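Local coordinates for putative lipoprotein (Parabacteroides distasonis ATCC 8503, PDB 3JX8) that is of unproven function but, from its head-domain family, is probably a lipid-attached surface adhesin, and has also been named a putative lipid-binding protein, at residues I20-F34 with P86-L98. Sequence-based numbering, arbitrary orientation.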
# COMPACT_ATOMS: atom_id res chain seq x y z
N ILE A 20 -8.27 28.26 -21.48
CA ILE A 20 -8.28 26.82 -21.53
C ILE A 20 -9.55 26.27 -22.21
O ILE A 20 -10.59 26.88 -22.15
CB ILE A 20 -8.19 26.21 -20.12
CG1 ILE A 20 -9.34 26.66 -19.22
CG2 ILE A 20 -6.89 26.57 -19.45
CD1 ILE A 20 -9.56 25.69 -18.03
N SER A 21 -9.44 25.10 -22.84
CA SER A 21 -10.61 24.31 -23.23
C SER A 21 -11.11 23.54 -22.02
O SER A 21 -10.43 23.45 -21.00
CB SER A 21 -10.24 23.22 -24.23
OG SER A 21 -9.50 23.76 -25.30
N ASP A 22 -12.27 22.93 -22.20
CA ASP A 22 -12.81 22.03 -21.22
C ASP A 22 -11.86 20.87 -20.97
O ASP A 22 -11.05 20.51 -21.81
CB ASP A 22 -14.16 21.45 -21.66
CG ASP A 22 -14.93 20.82 -20.50
OD1 ASP A 22 -14.88 21.36 -19.38
OD2 ASP A 22 -15.57 19.80 -20.70
N TYR A 23 -11.99 20.30 -19.78
CA TYR A 23 -11.20 19.17 -19.38
C TYR A 23 -12.07 18.32 -18.49
O TYR A 23 -12.97 18.82 -17.85
CB TYR A 23 -9.94 19.64 -18.63
CG TYR A 23 -10.20 20.49 -17.39
CD1 TYR A 23 -10.37 19.90 -16.14
CD2 TYR A 23 -10.24 21.89 -17.46
CE1 TYR A 23 -10.58 20.67 -15.00
CE2 TYR A 23 -10.43 22.67 -16.31
CZ TYR A 23 -10.60 22.06 -15.09
OH TYR A 23 -10.80 22.82 -13.95
N ASP A 24 -11.81 17.03 -18.48
CA ASP A 24 -12.51 16.11 -17.61
C ASP A 24 -11.56 15.44 -16.64
O ASP A 24 -11.95 14.56 -15.89
CB ASP A 24 -13.27 15.06 -18.43
CG ASP A 24 -12.37 14.17 -19.26
OD1 ASP A 24 -11.12 14.24 -19.15
OD2 ASP A 24 -12.93 13.36 -20.03
N GLU A 25 -10.30 15.87 -16.66
CA GLU A 25 -9.28 15.27 -15.82
C GLU A 25 -8.27 16.34 -15.39
O GLU A 25 -7.99 17.28 -16.15
CB GLU A 25 -8.66 14.15 -16.63
CG GLU A 25 -7.56 13.42 -15.95
CD GLU A 25 -7.02 12.27 -16.80
OE1 GLU A 25 -7.84 11.63 -17.54
OE2 GLU A 25 -5.77 12.04 -16.70
N ILE A 26 -7.75 16.21 -14.16
CA ILE A 26 -6.77 17.15 -13.57
C ILE A 26 -5.55 16.40 -13.09
O ILE A 26 -5.68 15.44 -12.33
CB ILE A 26 -7.35 17.92 -12.37
CG1 ILE A 26 -8.51 18.85 -12.79
CG2 ILE A 26 -6.23 18.75 -11.68
CD1 ILE A 26 -9.29 19.49 -11.58
N THR A 27 -4.37 16.84 -13.53
CA THR A 27 -3.09 16.46 -12.95
C THR A 27 -2.59 17.69 -12.25
O THR A 27 -2.25 18.68 -12.91
CB THR A 27 -2.07 16.11 -14.04
OG1 THR A 27 -2.49 14.93 -14.70
CG2 THR A 27 -0.71 15.84 -13.44
N PHE A 28 -2.51 17.65 -10.93
CA PHE A 28 -2.10 18.80 -10.12
C PHE A 28 -0.99 18.40 -9.19
O PHE A 28 -1.19 17.57 -8.32
CB PHE A 28 -3.28 19.27 -9.29
CG PHE A 28 -2.92 20.22 -8.18
CD1 PHE A 28 -2.06 21.29 -8.41
CD2 PHE A 28 -3.49 20.08 -6.93
CE1 PHE A 28 -1.71 22.17 -7.38
CE2 PHE A 28 -3.16 20.96 -5.87
CZ PHE A 28 -2.27 22.01 -6.11
N VAL A 29 0.18 18.98 -9.35
CA VAL A 29 1.29 18.71 -8.46
C VAL A 29 1.66 20.01 -7.82
O VAL A 29 1.92 21.01 -8.52
CB VAL A 29 2.51 18.22 -9.26
CG1 VAL A 29 3.73 18.03 -8.31
CG2 VAL A 29 2.13 17.01 -10.12
N GLY A 30 1.76 20.03 -6.51
CA GLY A 30 2.18 21.23 -5.80
C GLY A 30 1.43 21.54 -4.54
O GLY A 30 0.60 20.74 -4.06
N SER A 31 1.72 22.72 -4.00
CA SER A 31 1.29 23.12 -2.66
C SER A 31 0.15 24.12 -2.65
O SER A 31 -0.20 24.62 -1.59
CB SER A 31 2.47 23.72 -1.89
OG SER A 31 2.87 24.97 -2.44
N ALA A 32 -0.46 24.37 -3.81
CA ALA A 32 -1.50 25.40 -3.91
C ALA A 32 -2.75 25.03 -3.11
O ALA A 32 -3.01 23.86 -2.86
CB ALA A 32 -1.89 25.64 -5.36
N ASP A 33 -3.51 26.04 -2.74
CA ASP A 33 -4.93 25.86 -2.46
C ASP A 33 -5.68 25.97 -3.78
O ASP A 33 -5.72 27.04 -4.41
CB ASP A 33 -5.42 26.91 -1.47
CG ASP A 33 -4.80 26.72 -0.09
OD1 ASP A 33 -4.55 25.57 0.33
OD2 ASP A 33 -4.60 27.72 0.60
N PHE A 34 -6.25 24.85 -4.20
CA PHE A 34 -6.89 24.70 -5.49
C PHE A 34 -8.37 24.56 -5.21
O PHE A 34 -8.77 23.63 -4.55
CB PHE A 34 -6.31 23.45 -6.16
CG PHE A 34 -6.65 23.27 -7.64
CD1 PHE A 34 -7.90 23.60 -8.16
CD2 PHE A 34 -5.73 22.66 -8.47
CE1 PHE A 34 -8.19 23.36 -9.50
CE2 PHE A 34 -6.01 22.45 -9.82
CZ PHE A 34 -7.22 22.79 -10.33
N PRO A 86 6.50 29.17 -2.96
CA PRO A 86 5.70 30.38 -3.09
C PRO A 86 5.38 31.01 -1.75
O PRO A 86 5.39 30.33 -0.74
CB PRO A 86 4.41 29.89 -3.77
CG PRO A 86 4.35 28.48 -3.52
CD PRO A 86 5.74 27.99 -3.39
N THR A 87 5.13 32.32 -1.75
CA THR A 87 4.59 33.00 -0.58
C THR A 87 3.06 32.96 -0.64
O THR A 87 2.42 33.06 0.39
CB THR A 87 5.12 34.44 -0.44
OG1 THR A 87 4.71 35.23 -1.55
CG2 THR A 87 6.64 34.44 -0.36
N VAL A 88 2.48 32.76 -1.82
CA VAL A 88 1.02 32.67 -2.01
C VAL A 88 0.84 31.77 -3.21
O VAL A 88 1.59 31.90 -4.17
CB VAL A 88 0.40 34.05 -2.44
CG1 VAL A 88 -1.13 33.93 -2.56
CG2 VAL A 88 0.74 35.13 -1.48
N TYR A 89 -0.12 30.87 -3.18
CA TYR A 89 -0.36 29.98 -4.32
C TYR A 89 -1.79 29.49 -4.26
O TYR A 89 -2.14 28.69 -3.40
CB TYR A 89 0.66 28.85 -4.34
CG TYR A 89 0.70 27.98 -5.58
CD1 TYR A 89 0.02 28.32 -6.76
CD2 TYR A 89 1.46 26.81 -5.59
CE1 TYR A 89 0.07 27.49 -7.88
CE2 TYR A 89 1.53 26.00 -6.72
CZ TYR A 89 0.83 26.34 -7.85
OH TYR A 89 0.93 25.54 -8.96
N LYS A 90 -2.61 30.04 -5.16
CA LYS A 90 -4.04 29.78 -5.20
C LYS A 90 -4.43 29.48 -6.63
O LYS A 90 -3.93 30.14 -7.58
CB LYS A 90 -4.84 30.98 -4.71
CG LYS A 90 -4.60 31.32 -3.27
CD LYS A 90 -5.54 32.42 -2.73
CE LYS A 90 -5.11 33.80 -3.14
NZ LYS A 90 -6.07 34.85 -2.67
N ILE A 91 -5.32 28.51 -6.80
CA ILE A 91 -5.81 28.14 -8.11
C ILE A 91 -7.33 28.07 -8.03
O ILE A 91 -7.89 27.52 -7.07
CB ILE A 91 -5.27 26.75 -8.55
CG1 ILE A 91 -3.73 26.75 -8.53
CG2 ILE A 91 -5.86 26.36 -9.93
CD1 ILE A 91 -3.07 25.36 -8.65
N LYS A 92 -8.01 28.66 -9.01
CA LYS A 92 -9.45 28.51 -9.13
C LYS A 92 -9.75 28.01 -10.54
O LYS A 92 -9.25 28.55 -11.53
CB LYS A 92 -10.17 29.83 -8.85
CG LYS A 92 -10.07 30.26 -7.40
CD LYS A 92 -11.03 31.38 -7.08
CE LYS A 92 -10.93 31.78 -5.61
NZ LYS A 92 -12.18 32.47 -5.17
N SER A 93 -10.54 26.95 -10.64
CA SER A 93 -10.86 26.45 -11.98
C SER A 93 -12.19 25.75 -11.99
O SER A 93 -12.68 25.33 -10.94
CB SER A 93 -9.75 25.52 -12.49
OG SER A 93 -9.89 25.25 -13.88
N ASN A 94 -12.79 25.67 -13.17
CA ASN A 94 -13.97 24.86 -13.37
C ASN A 94 -14.03 24.22 -14.76
O ASN A 94 -13.36 24.66 -15.71
CB ASN A 94 -15.22 25.67 -13.07
CG ASN A 94 -15.36 26.91 -13.95
OD1 ASN A 94 -15.80 26.83 -15.10
ND2 ASN A 94 -15.01 28.05 -13.40
N SER A 95 -14.79 23.14 -14.84
CA SER A 95 -15.02 22.44 -16.11
C SER A 95 -16.38 21.80 -15.99
O SER A 95 -17.01 21.88 -14.92
CB SER A 95 -13.96 21.38 -16.40
OG SER A 95 -14.07 20.30 -15.50
N LYS A 96 -16.84 21.17 -17.07
CA LYS A 96 -18.18 20.60 -17.07
C LYS A 96 -18.25 19.40 -16.13
O LYS A 96 -19.23 19.25 -15.40
CB LYS A 96 -18.63 20.24 -18.48
CG LYS A 96 -18.52 21.44 -19.49
CD LYS A 96 -19.85 22.15 -19.77
CE LYS A 96 -19.71 23.63 -20.28
NZ LYS A 96 -18.53 23.89 -21.20
N GLU A 97 -17.20 18.59 -16.09
CA GLU A 97 -17.19 17.36 -15.28
C GLU A 97 -15.77 17.01 -14.89
O GLU A 97 -14.84 17.25 -15.66
CB GLU A 97 -17.76 16.23 -16.12
CG GLU A 97 -17.78 14.87 -15.46
CD GLU A 97 -18.34 13.78 -16.39
OE1 GLU A 97 -18.46 14.06 -17.61
OE2 GLU A 97 -18.65 12.66 -15.90
N LEU A 98 -15.60 16.42 -13.71
CA LEU A 98 -14.29 15.92 -13.28
C LEU A 98 -14.40 14.43 -13.02
O LEU A 98 -14.94 14.00 -12.00
CB LEU A 98 -13.82 16.63 -12.02
CG LEU A 98 -12.47 16.20 -11.44
CD1 LEU A 98 -11.30 16.45 -12.45
CD2 LEU A 98 -12.27 16.94 -10.14
O HOH W 1 -15.63 18.14 -18.55
O HOH W 2 2.93 23.55 -8.61
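Ile91 sits at the packed centre of this contact, its two branches doing different jobs. Ile91 CG2 presses onto one face of the Phe34 ring, 3.6 Å from the centroid and almost on the ring normal, while Ile91 CD1 comes within 3.5 Å of Ala32 CB and also touches Phe28 CE1. Ala32 in turn points its methyl at the middle of the Tyr89 ring, a CH-pi contact with Ala32 CB 3.4 Å from the centroid. Tyr89 CG, anti to the backbone N (chi1 -170°), sets the ring face against this methyl, and Tyr89 OH meets a water that donates to Val29 O. The backbones here pair in parallel: Asp33 N bonds Tyr89 O, and Asp33 O accepts the N-H of Ile91 (N to O 2.8 Å). The arrangement fits a turn of a beta-solenoid, as expected for the pectate-lyase-like clan of the family: strand 25-29 belongs to one sheet, the chain turns at residues 30-32 into strand 33-38 of another, and strand 89-95 runs beside it, with Phe28, Phe34 and Ile91 filling the interior between. Farther along, Tyr23 gives its hydroxyl proton to Ser93 OG, 2.6 Å from Tyr23 OH, and Ser93 OG is also bonded to Tyr44 O. Ser95 CB covers one face of the Tyr23 ring; Ser95 OG finds its main partner in the Tyr36 hydroxyl. The looser end is at Asp22 and exposed Lys96, where water and a glycerol, probably from the crystallisation liquor, enter. Asp22 OD1 accepts Lys96 N on its syn side (3.0 Å), but Lys96 NZ stays 4.8 Å from Asp22 OD1, too far for a salt bridge. A water accepts from Glu97 N and lies within hydrogen-bonding distance of Asp22 OD2 and Tyr23 O; the glycerol also bonds OD2.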